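PDB 4OQ1: cell wall surface anchor family protein from Streptococcus pneumoniae, which probably attaches the pneumococcal pilus to the bacterial cell wall as an ancillary pilin built from immunoglobulin-like, CnaB-type beta domains. Local coordinates for residues F89-L94 against R111-T116. The protein carries 3 engineered substitutions. Residues are numbered along the deposited sequence; the frame is centred on the assembly and turned at random.
Sequences FEMTFL and RSIIQT
Ile113 meets Met91 with both a branch and its backbone: CG2 lies 4.0 Å from CE of Met91, and the carbonyl O of Ile113 is 3.7 Å from SD of Met91. The two side chains cross at about a right angle. In Ile113, chi1 of -64° sets CG2 beside the carbonyl carbon and opposite the backbone N, on the side where the thioether passes, while CG1 and CD1 lead off elsewhere. Met91 bends at its last torsion (chi3 44°), which folds CE back so that the methyl as well as the sulfur lies 3.7 Å from O of Ile113; these are van der Waals distances.

Ile114 uses its other branch. CG1 and CD1 run out to the far end of the Phe93 ring, the two side chains approaching from opposite directions. CD1 is 3.3 Å from CZ and 3.4 Å from CE1 of Phe93, tight packing, shorter than a usual carbon-carbon contact, and CG1 is 3.7 Å from CZ. Both carbons sit at the ring edge, near its plane, so the isoleucine abuts the rim and does not lie over a face. His50 meets the same ring with its plane at about 90°.

No hydrogen bond links 89-94 to 111-116, and the nearest CA atoms, those of Met91 and Ile113, stay 9.4 Å apart. Four buried residues make mainly apolar side-chain packing, with one backbone carbonyl against the thioether. The classic beta bulge of Ile113 and Ile114 opposite Tyr121 is consistent with both meeting 89-94. Ile98 touches Met91 and Phe93; helix 37-42 adds Val40 against Ile114 and Val41 against Phe93. In the N-terminal domain, strands 85-93 and 114-115 share one mixed sheet but are separated by 50-56, 106-110 and 120-129, so the contact spans the curled sheet's interior.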
loop_
_atom_site.group_PDB
_atom_site.type_symbol
_atom_site.label_atom_id
_atom_site.label_comp_id
_atom_site.label_asym_id
_atom_site.label_seq_id
_atom_site.Cartn_x
_atom_site.Cartn_y
_atom_site.Cartn_z
ATOM N N PHE A 89 -2.977 29.639 -23.433
ATOM C CA PHE A 89 -1.805 30.332 -23.006
ATOM C C PHE A 89 -0.778 29.372 -22.435
ATOM O O PHE A 89 -1.138 28.329 -21.829
ATOM C CB PHE A 89 -2.170 31.343 -21.943
ATOM C CG PHE A 89 -3.194 32.306 -22.404
ATOM C CD1 PHE A 89 -2.925 33.223 -23.424
ATOM C CD2 PHE A 89 -4.445 32.312 -21.826
ATOM C CE1 PHE A 89 -3.893 34.104 -23.862
ATOM C CE2 PHE A 89 -5.417 33.222 -22.250
ATOM C CZ PHE A 89 -5.153 34.121 -23.244
ATOM N N GLU A 90 0.495 29.714 -22.607
ATOM C CA GLU A 90 1.584 28.928 -22.018
ATOM C C GLU A 90 1.564 28.968 -20.529
ATOM O O GLU A 90 1.437 30.047 -19.928
ATOM C CB GLU A 90 2.945 29.475 -22.437
ATOM C CG GLU A 90 3.169 29.383 -23.931
ATOM C CD GLU A 90 4.623 29.434 -24.353
ATOM O OE1 GLU A 90 5.529 29.196 -23.504
ATOM O OE2 GLU A 90 4.832 29.694 -25.571
ATOM N N MET A 91 1.751 27.805 -19.909
ATOM C CA MET A 91 1.870 27.752 -18.430
ATOM C C MET A 91 3.221 27.272 -18.027
ATOM O O MET A 91 3.854 26.454 -18.708
ATOM C CB MET A 91 0.877 26.807 -17.752
ATOM C CG MET A 91 -0.284 26.396 -18.570
ATOM S SD MET A 91 -1.291 25.126 -17.780
ATOM C CE MET A 91 -1.375 25.771 -16.136
ATOM N N THR A 92 3.650 27.777 -16.900
ATOM C CA THR A 92 4.801 27.205 -16.229
ATOM C C THR A 92 4.447 26.816 -14.754
ATOM O O THR A 92 3.821 27.619 -14.005
ATOM C CB THR A 92 6.015 28.161 -16.303
ATOM O OG1 THR A 92 7.154 27.531 -15.708
ATOM C CG2 THR A 92 5.753 29.446 -15.551
ATOM N N PHE A 93 4.849 25.600 -14.354
ATOM C CA PHE A 93 4.832 25.176 -12.922
ATOM C C PHE A 93 6.096 25.523 -12.144
ATOM O O PHE A 93 7.052 24.758 -12.150
ATOM C CB PHE A 93 4.667 23.682 -12.862
ATOM C CG PHE A 93 3.329 23.196 -13.345
ATOM C CD1 PHE A 93 2.304 22.951 -12.440
ATOM C CD2 PHE A 93 3.106 22.956 -14.698
ATOM C CE1 PHE A 93 1.087 22.478 -12.884
ATOM C CE2 PHE A 93 1.887 22.488 -15.147
ATOM C CZ PHE A 93 0.884 22.253 -14.235
ATOM N N LEU A 94 6.079 26.639 -11.442
ATOM C CA LEU A 94 7.147 27.060 -10.572
ATOM C C LEU A 94 7.073 26.314 -9.223
ATOM O O LEU A 94 6.386 25.316 -9.112
ATOM C CB LEU A 94 7.091 28.588 -10.385
ATOM C CG LEU A 94 7.088 29.475 -11.635
ATOM C CD1 LEU A 94 7.186 30.932 -11.254
ATOM C CD2 LEU A 94 8.245 29.139 -12.575
ATOM N N ARG A 111 -12.092 25.676 -17.499
ATOM C CA ARG A 111 -12.655 24.426 -17.051
ATOM C C ARG A 111 -11.677 23.411 -16.471
ATOM O O ARG A 111 -12.066 22.531 -15.691
ATOM C CB ARG A 111 -13.339 23.787 -18.229
ATOM C CG ARG A 111 -14.820 24.159 -18.284
ATOM C CD ARG A 111 -15.617 23.423 -19.355
ATOM N NE ARG A 111 -16.223 22.201 -18.851
ATOM C CZ ARG A 111 -17.378 22.152 -18.211
ATOM N NH1 ARG A 111 -18.044 23.275 -17.970
ATOM N NH2 ARG A 111 -17.888 20.983 -17.849
ATOM N N SER A 112 -10.417 23.501 -16.872
ATOM C CA SER A 112 -9.354 22.631 -16.428
ATOM C C SER A 112 -8.031 23.378 -16.323
ATOM O O SER A 112 -7.680 24.095 -17.251
ATOM C CB SER A 112 -9.140 21.584 -17.570
ATOM O OG SER A 112 -8.201 20.597 -17.191
ATOM N N ILE A 113 -7.300 23.206 -15.229
ATOM C CA ILE A 113 -5.940 23.727 -15.091
ATOM C C ILE A 113 -4.929 22.701 -15.641
ATOM O O ILE A 113 -3.988 23.108 -16.295
ATOM C CB ILE A 113 -5.645 24.080 -13.700
ATOM C CG1 ILE A 113 -6.592 25.205 -13.327
ATOM C CG2 ILE A 113 -4.183 24.518 -13.515
ATOM C CD1 ILE A 113 -6.494 25.735 -11.934
ATOM N N ILE A 114 -5.185 21.412 -15.442
ATOM C CA ILE A 114 -4.249 20.371 -15.848
ATOM C C ILE A 114 -5.004 19.141 -16.232
ATOM O O ILE A 114 -5.928 18.715 -15.556
ATOM C CB ILE A 114 -3.369 19.896 -14.672
ATOM C CG1 ILE A 114 -2.614 21.031 -14.055
ATOM C CG2 ILE A 114 -2.394 18.825 -15.161
ATOM C CD1 ILE A 114 -1.709 20.589 -12.932
ATOM N N GLN A 115 -4.620 18.517 -17.327
ATOM C CA GLN A 115 -5.319 17.331 -17.692
ATOM C C GLN A 115 -4.394 16.399 -18.410
ATOM O O GLN A 115 -4.113 16.631 -19.580
ATOM C CB GLN A 115 -6.533 17.662 -18.574
ATOM C CG GLN A 115 -7.386 16.449 -18.970
ATOM C CD GLN A 115 -7.783 15.548 -17.766
ATOM O OE1 GLN A 115 -7.216 14.439 -17.574
ATOM N NE2 GLN A 115 -8.728 16.039 -16.922
ATOM N N THR A 116 -3.903 15.373 -17.701
ATOM C CA THR A 116 -2.911 14.447 -18.218
ATOM C C THR A 116 -3.346 13.033 -17.882
ATOM O O THR A 116 -4.319 12.800 -17.168
ATOM C CB THR A 116 -1.485 14.690 -17.665
ATOM O OG1 THR A 116 -1.422 14.457 -16.233
ATOM C CG2 THR A 116 -1.059 16.049 -17.938
#